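Local coordinates for protein citrinin polyketide synthase (Monascus purpureus, PDB 5MPT) that builds the keto-aldehyde precursor of the mycotoxin citrinin as a non-reducing polyketide synthase, of which this chain is the C-methyltransferase domain, at residues W186-E191 against T221-P226; L227-G232 against F254-F259. All coordinates share one frame; numbering follows the deposited sequence. Where two conformers were deposited one is given.

Interaction 1 (W186-E191 against T221-P226); sequences WIQQAE and TVKMLP
Met224 packs its methyl against Ala190 on the buried, apolar side of this contact, while Lys223 meets Glu191 and Gln188 on the polar side nearer the solvent. On the inner side the bent chain of Met224 brings CE against the other helix, 4.0 Å from Ala190 CB and 3.9 Å from Glu191 CG. The short side chain of Ala190 lets this methyl come close to the helix backbone, at Glu191 N and Ile187 O, and the flexible methionine can follow its contour. Ile187 joins through its branch CG2, which is anti to the backbone N and packs 3.8 Å from Lys223 CG, the two side chains crossing at about a right angle.

The outer side belongs to the lysine ammonium. Three successive bends curl the lysine chain over the Glu191 carboxylate, and NZ forms a salt bridge of 2.6 Å to Glu191 OE1 on its syn lone pair. The same NZ donates to Gln188 OE1 at 2.9 Å, from 46° out of the amide carbonyl plane. A water donates both to Glu191 OE2, at 2.7 Å, and to Lys223 O, so each carboxylate oxygen is held; the ammonium probably keeps Glu191 ionised.

The axes of the two segments run nearly parallel, 9.9 Å apart at their closest and crossing at -21°. Beneath them, Ala190 touches Leu312, Ile187 touches Leu314 and Met224 touches Tyr237, all on strands of the central sheet. Two neighbouring helices laid side by side over one face of a mixed seven-stranded sheet are characteristic of the Rossmann-like fold of class I S-adenosylmethionine-dependent methyltransferases.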
# COMPACT_ATOMS: atom_id res chain seq x y z
N TRP A 186 -10.03 -2.00 3.91
CA TRP A 186 -10.19 -2.77 2.69
C TRP A 186 -9.81 -4.23 2.86
O TRP A 186 -10.34 -5.07 2.13
CB TRP A 186 -9.36 -2.13 1.57
CG TRP A 186 -10.03 -0.88 1.09
CD1 TRP A 186 -11.07 -0.79 0.21
CD2 TRP A 186 -9.74 0.46 1.51
NE1 TRP A 186 -11.45 0.52 0.05
CE2 TRP A 186 -10.63 1.30 0.82
CE3 TRP A 186 -8.78 1.02 2.35
CZ2 TRP A 186 -10.63 2.67 0.98
CZ3 TRP A 186 -8.79 2.36 2.52
CH2 TRP A 186 -9.70 3.18 1.82
N ILE A 187 -8.97 -4.56 3.84
CA ILE A 187 -8.74 -5.95 4.20
C ILE A 187 -10.01 -6.55 4.77
O ILE A 187 -10.41 -7.66 4.42
CB ILE A 187 -7.56 -6.06 5.18
CG1 ILE A 187 -6.26 -5.56 4.53
CG2 ILE A 187 -7.39 -7.51 5.63
CD1 ILE A 187 -5.02 -5.51 5.48
N GLN A 188 -10.68 -5.80 5.66
CA GLN A 188 -11.94 -6.28 6.20
C GLN A 188 -12.96 -6.44 5.09
O GLN A 188 -13.73 -7.39 5.09
CB GLN A 188 -12.42 -5.29 7.27
CG GLN A 188 -13.58 -5.77 8.08
CD GLN A 188 -13.19 -6.80 9.13
OE1 GLN A 188 -12.31 -6.56 9.96
NE2 GLN A 188 -13.86 -7.97 9.09
N GLN A 189 -12.99 -5.52 4.13
CA GLN A 189 -13.91 -5.64 3.01
C GLN A 189 -13.59 -6.87 2.15
O GLN A 189 -14.50 -7.56 1.67
CB GLN A 189 -13.87 -4.35 2.20
CG GLN A 189 -14.86 -4.35 1.06
CD GLN A 189 -14.76 -3.09 0.24
OE1 GLN A 189 -13.71 -2.49 0.15
NE2 GLN A 189 -15.87 -2.68 -0.38
N ALA A 190 -12.31 -7.17 1.99
CA ALA A 190 -11.94 -8.37 1.26
C ALA A 190 -12.38 -9.62 1.99
O ALA A 190 -12.79 -10.59 1.34
CB ALA A 190 -10.42 -8.37 1.00
N GLU A 191 -12.30 -9.64 3.33
CA GLU A 191 -12.87 -10.75 4.09
C GLU A 191 -14.34 -10.97 3.75
O GLU A 191 -14.77 -12.09 3.53
CB GLU A 191 -12.73 -10.54 5.59
CG GLU A 191 -11.30 -10.44 6.09
CD GLU A 191 -11.28 -10.13 7.58
OE1 GLU A 191 -10.73 -9.06 7.94
OE2 GLU A 191 -11.85 -10.94 8.36
N THR A 221 -2.74 -11.39 5.57
CA THR A 221 -2.71 -12.80 5.94
C THR A 221 -3.32 -13.03 7.31
O THR A 221 -4.04 -14.03 7.50
CB THR A 221 -1.26 -13.29 5.92
OG1 THR A 221 -0.56 -12.65 4.85
CG2 THR A 221 -1.22 -14.80 5.76
N VAL A 222 -3.06 -12.15 8.27
CA VAL A 222 -3.53 -12.38 9.63
C VAL A 222 -5.05 -12.39 9.71
O VAL A 222 -5.61 -12.96 10.65
CB VAL A 222 -2.94 -11.36 10.62
CG1 VAL A 222 -3.41 -9.93 10.33
CG2 VAL A 222 -3.29 -11.75 12.04
N LYS A 223 -5.75 -11.75 8.77
CA LYS A 223 -7.20 -11.83 8.70
C LYS A 223 -7.70 -13.00 7.86
O LYS A 223 -8.76 -13.56 8.18
CB LYS A 223 -7.76 -10.53 8.13
CG LYS A 223 -7.40 -9.29 8.96
CD LYS A 223 -7.75 -9.42 10.44
CE LYS A 223 -9.24 -9.42 10.63
NZ LYS A 223 -9.81 -8.10 10.23
N MET A 224 -6.99 -13.37 6.79
CA MET A 224 -7.51 -14.39 5.90
C MET A 224 -7.50 -15.76 6.56
O MET A 224 -8.42 -16.57 6.34
CB MET A 224 -6.68 -14.41 4.62
CG MET A 224 -6.79 -13.14 3.80
SD MET A 224 -8.48 -12.84 3.27
CE MET A 224 -8.66 -11.07 3.33
N LEU A 225 -6.49 -16.05 7.36
CA LEU A 225 -6.33 -17.41 7.89
C LEU A 225 -7.42 -17.74 8.89
O LEU A 225 -8.06 -18.80 8.73
CB LEU A 225 -4.93 -17.57 8.51
CG LEU A 225 -3.76 -17.83 7.56
CD1 LEU A 225 -3.90 -17.08 6.25
CD2 LEU A 225 -2.45 -17.49 8.23
N PRO A 226 -7.68 -16.93 9.92
CA PRO A 226 -8.84 -17.19 10.79
C PRO A 226 -10.14 -17.23 10.03
O PRO A 226 -11.04 -18.03 10.36
CB PRO A 226 -8.81 -16.02 11.78
CG PRO A 226 -7.43 -15.54 11.76
CD PRO A 226 -6.91 -15.76 10.38
O HOH W 1 -10.67 -12.69 9.97

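Interaction 2 (L227-G232 against F254-F259); sequences LLERLG and FKKYPF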
# COMPACT_ATOMS: atom_id res chain seq x y z
N LEU A 227 -10.28 -16.38 9.01
CA LEU A 227 -11.47 -16.43 8.17
C LEU A 227 -11.64 -17.80 7.53
O LEU A 227 -12.72 -18.39 7.57
CB LEU A 227 -11.42 -15.34 7.10
CG LEU A 227 -12.60 -15.39 6.12
CD1 LEU A 227 -13.91 -15.08 6.84
CD2 LEU A 227 -12.41 -14.47 4.94
N LEU A 228 -10.59 -18.32 6.88
CA LEU A 228 -10.71 -19.62 6.22
C LEU A 228 -10.88 -20.75 7.24
O LEU A 228 -11.56 -21.74 6.97
CB LEU A 228 -9.48 -19.86 5.35
CG LEU A 228 -9.34 -18.85 4.20
CD1 LEU A 228 -7.93 -18.84 3.64
CD2 LEU A 228 -10.33 -19.21 3.11
N GLU A 229 -10.25 -20.61 8.40
CA GLU A 229 -10.45 -21.56 9.49
C GLU A 229 -11.93 -21.65 9.86
O GLU A 229 -12.49 -22.75 9.96
CB GLU A 229 -9.60 -21.12 10.68
CG GLU A 229 -9.53 -22.06 11.86
CD GLU A 229 -8.58 -21.54 12.94
OE1 GLU A 229 -8.74 -20.37 13.37
OE2 GLU A 229 -7.67 -22.29 13.35
N ARG A 230 -12.59 -20.51 10.03
CA ARG A 230 -13.99 -20.48 10.46
C ARG A 230 -14.94 -20.94 9.37
O ARG A 230 -16.00 -21.51 9.67
CB ARG A 230 -14.36 -19.06 10.91
CG ARG A 230 -15.86 -18.76 10.84
CD ARG A 230 -16.23 -17.47 11.53
NE ARG A 230 -15.67 -16.30 10.85
CZ ARG A 230 -16.27 -15.64 9.86
NH1 ARG A 230 -17.45 -16.04 9.40
NH2 ARG A 230 -15.69 -14.58 9.32
N LEU A 231 -14.63 -20.66 8.11
CA LEU A 231 -15.51 -21.11 7.03
C LEU A 231 -15.44 -22.63 6.85
O LEU A 231 -16.45 -23.24 6.48
CB LEU A 231 -15.17 -20.42 5.72
CG LEU A 231 -15.34 -18.91 5.75
CD1 LEU A 231 -14.86 -18.30 4.44
CD2 LEU A 231 -16.81 -18.50 6.09
N GLY A 232 -14.29 -23.23 7.12
CA GLY A 232 -14.16 -24.67 7.14
C GLY A 232 -14.28 -25.37 5.80
O GLY A 232 -14.52 -26.58 5.78
N PHE A 254 2.38 -18.47 11.57
CA PHE A 254 1.13 -19.01 11.05
C PHE A 254 1.12 -20.53 10.99
O PHE A 254 0.29 -21.11 10.28
CB PHE A 254 0.84 -18.40 9.68
CG PHE A 254 0.63 -16.90 9.71
CD1 PHE A 254 -0.30 -16.33 10.58
CD2 PHE A 254 1.34 -16.08 8.86
CE1 PHE A 254 -0.50 -14.95 10.60
CE2 PHE A 254 1.14 -14.70 8.89
CZ PHE A 254 0.22 -14.15 9.76
N LYS A 255 2.02 -21.19 11.73
CA LYS A 255 2.06 -22.65 11.75
C LYS A 255 0.75 -23.24 12.23
O LYS A 255 0.33 -24.30 11.76
CB LYS A 255 3.20 -23.12 12.64
CG LYS A 255 3.42 -24.61 12.63
CD LYS A 255 4.40 -25.03 13.72
CE LYS A 255 4.58 -26.54 13.74
NZ LYS A 255 5.10 -27.06 12.44
N LYS A 256 0.10 -22.57 13.18
CA LYS A 256 -1.20 -22.97 13.72
C LYS A 256 -2.11 -23.56 12.66
O LYS A 256 -2.85 -24.52 12.92
CB LYS A 256 -1.89 -21.76 14.36
CG LYS A 256 -3.32 -21.99 14.81
CD LYS A 256 -3.94 -20.72 15.37
CE LYS A 256 -5.34 -20.97 15.91
NZ LYS A 256 -5.94 -19.76 16.56
N TYR A 257 -2.07 -23.01 11.45
CA TYR A 257 -3.06 -23.35 10.44
C TYR A 257 -2.50 -24.45 9.54
O TYR A 257 -1.43 -24.27 8.95
CB TYR A 257 -3.43 -22.12 9.64
CG TYR A 257 -3.90 -20.96 10.50
CD1 TYR A 257 -5.23 -20.83 10.87
CD2 TYR A 257 -3.01 -20.00 10.94
CE1 TYR A 257 -5.66 -19.79 11.65
CE2 TYR A 257 -3.44 -18.94 11.72
CZ TYR A 257 -4.76 -18.84 12.08
OH TYR A 257 -5.21 -17.79 12.86
N PRO A 258 -3.18 -25.60 9.42
CA PRO A 258 -2.59 -26.72 8.67
C PRO A 258 -2.78 -26.63 7.17
O PRO A 258 -2.19 -27.45 6.44
CB PRO A 258 -3.35 -27.92 9.24
CG PRO A 258 -4.73 -27.37 9.47
CD PRO A 258 -4.53 -25.93 9.91
N PHE A 259 -3.59 -25.69 6.69
CA PHE A 259 -3.84 -25.50 5.27
C PHE A 259 -2.82 -24.56 4.62
O PHE A 259 -3.06 -24.08 3.51
CB PHE A 259 -5.26 -24.98 5.05
CG PHE A 259 -5.59 -23.69 5.81
CD1 PHE A 259 -5.08 -22.47 5.40
CD2 PHE A 259 -6.43 -23.72 6.92
CE1 PHE A 259 -5.38 -21.30 6.08
CE2 PHE A 259 -6.74 -22.55 7.60
CZ PHE A 259 -6.21 -21.34 7.18
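Glu229 sets its carboxylate against the rim of the Tyr257 ring, with OE1 3.6 Å from CE1 and near the ring plane, so the tyrosine offers an edge C-H to the charge. Carboxylate and ring planes stand 48° apart, and the two side chains cross at about a right angle. With CG anti to the backbone N (chi1 -172°) and an extended chain beyond it, the glutamate reaches from its helix to the loop. Lys256 probably adds a weak, long-range attraction: CE is 3.7 Å from Glu229 OE2, but NZ stays 4.3 Å from OE1, too far for a salt bridge. Long charged chains suit this surface position.

Deeper in, Leu228 CB meets Phe259 CZ at 4.0 Å, and CE2 of that ring reaches the backbone N of Glu229.

The loop connects helix 244-253 to edge strand 260-264 of the Rossmann-like sheet, completing a beta-alpha-beta crossover from strand 235-241, and passes beside the C-terminal part of helix 221-231.

Within the loop, Lys256 CD lies 3.9 Å above the broad Tyr257 ring, and Tyr257 CB 3.8 Å above that of Phe259, both offset toward the rim. Tyr257 N donates a backbone hydrogen bond to Phe254 O (3.2 Å), closing the turn; the same oxygen lies in plane at the Tyr257 ring edge. Further out, Phe259 pairs through its backbone with Tyr237, on which apolar Leu228 and the flat Phe259 ring both rest.

In the fold
Helix 221-231 serves both contacts: its first half packs on helix 181-198 in interaction 1, and its second half meets the loop 254-259 in interaction 2. The centres are 12 Å apart, and along the chain interaction 1 closes before interaction 2 opens. They touch directly, as where Pro226 CG lies 3.4 Å from Tyr257 OH. Tyr237 of strand 235-241 lies under both. Interaction 1 is buried, with Ile187 about 6 Å, between side chains, from the catalytic Tyr177 and about 6 Å from bound S-adenosyl-L-homocysteine; interaction 2 lies at the surface, away from these sites. The helix is thus fixed to helix 181-198 near the cofactor and to the loop entering edge strand 260-264.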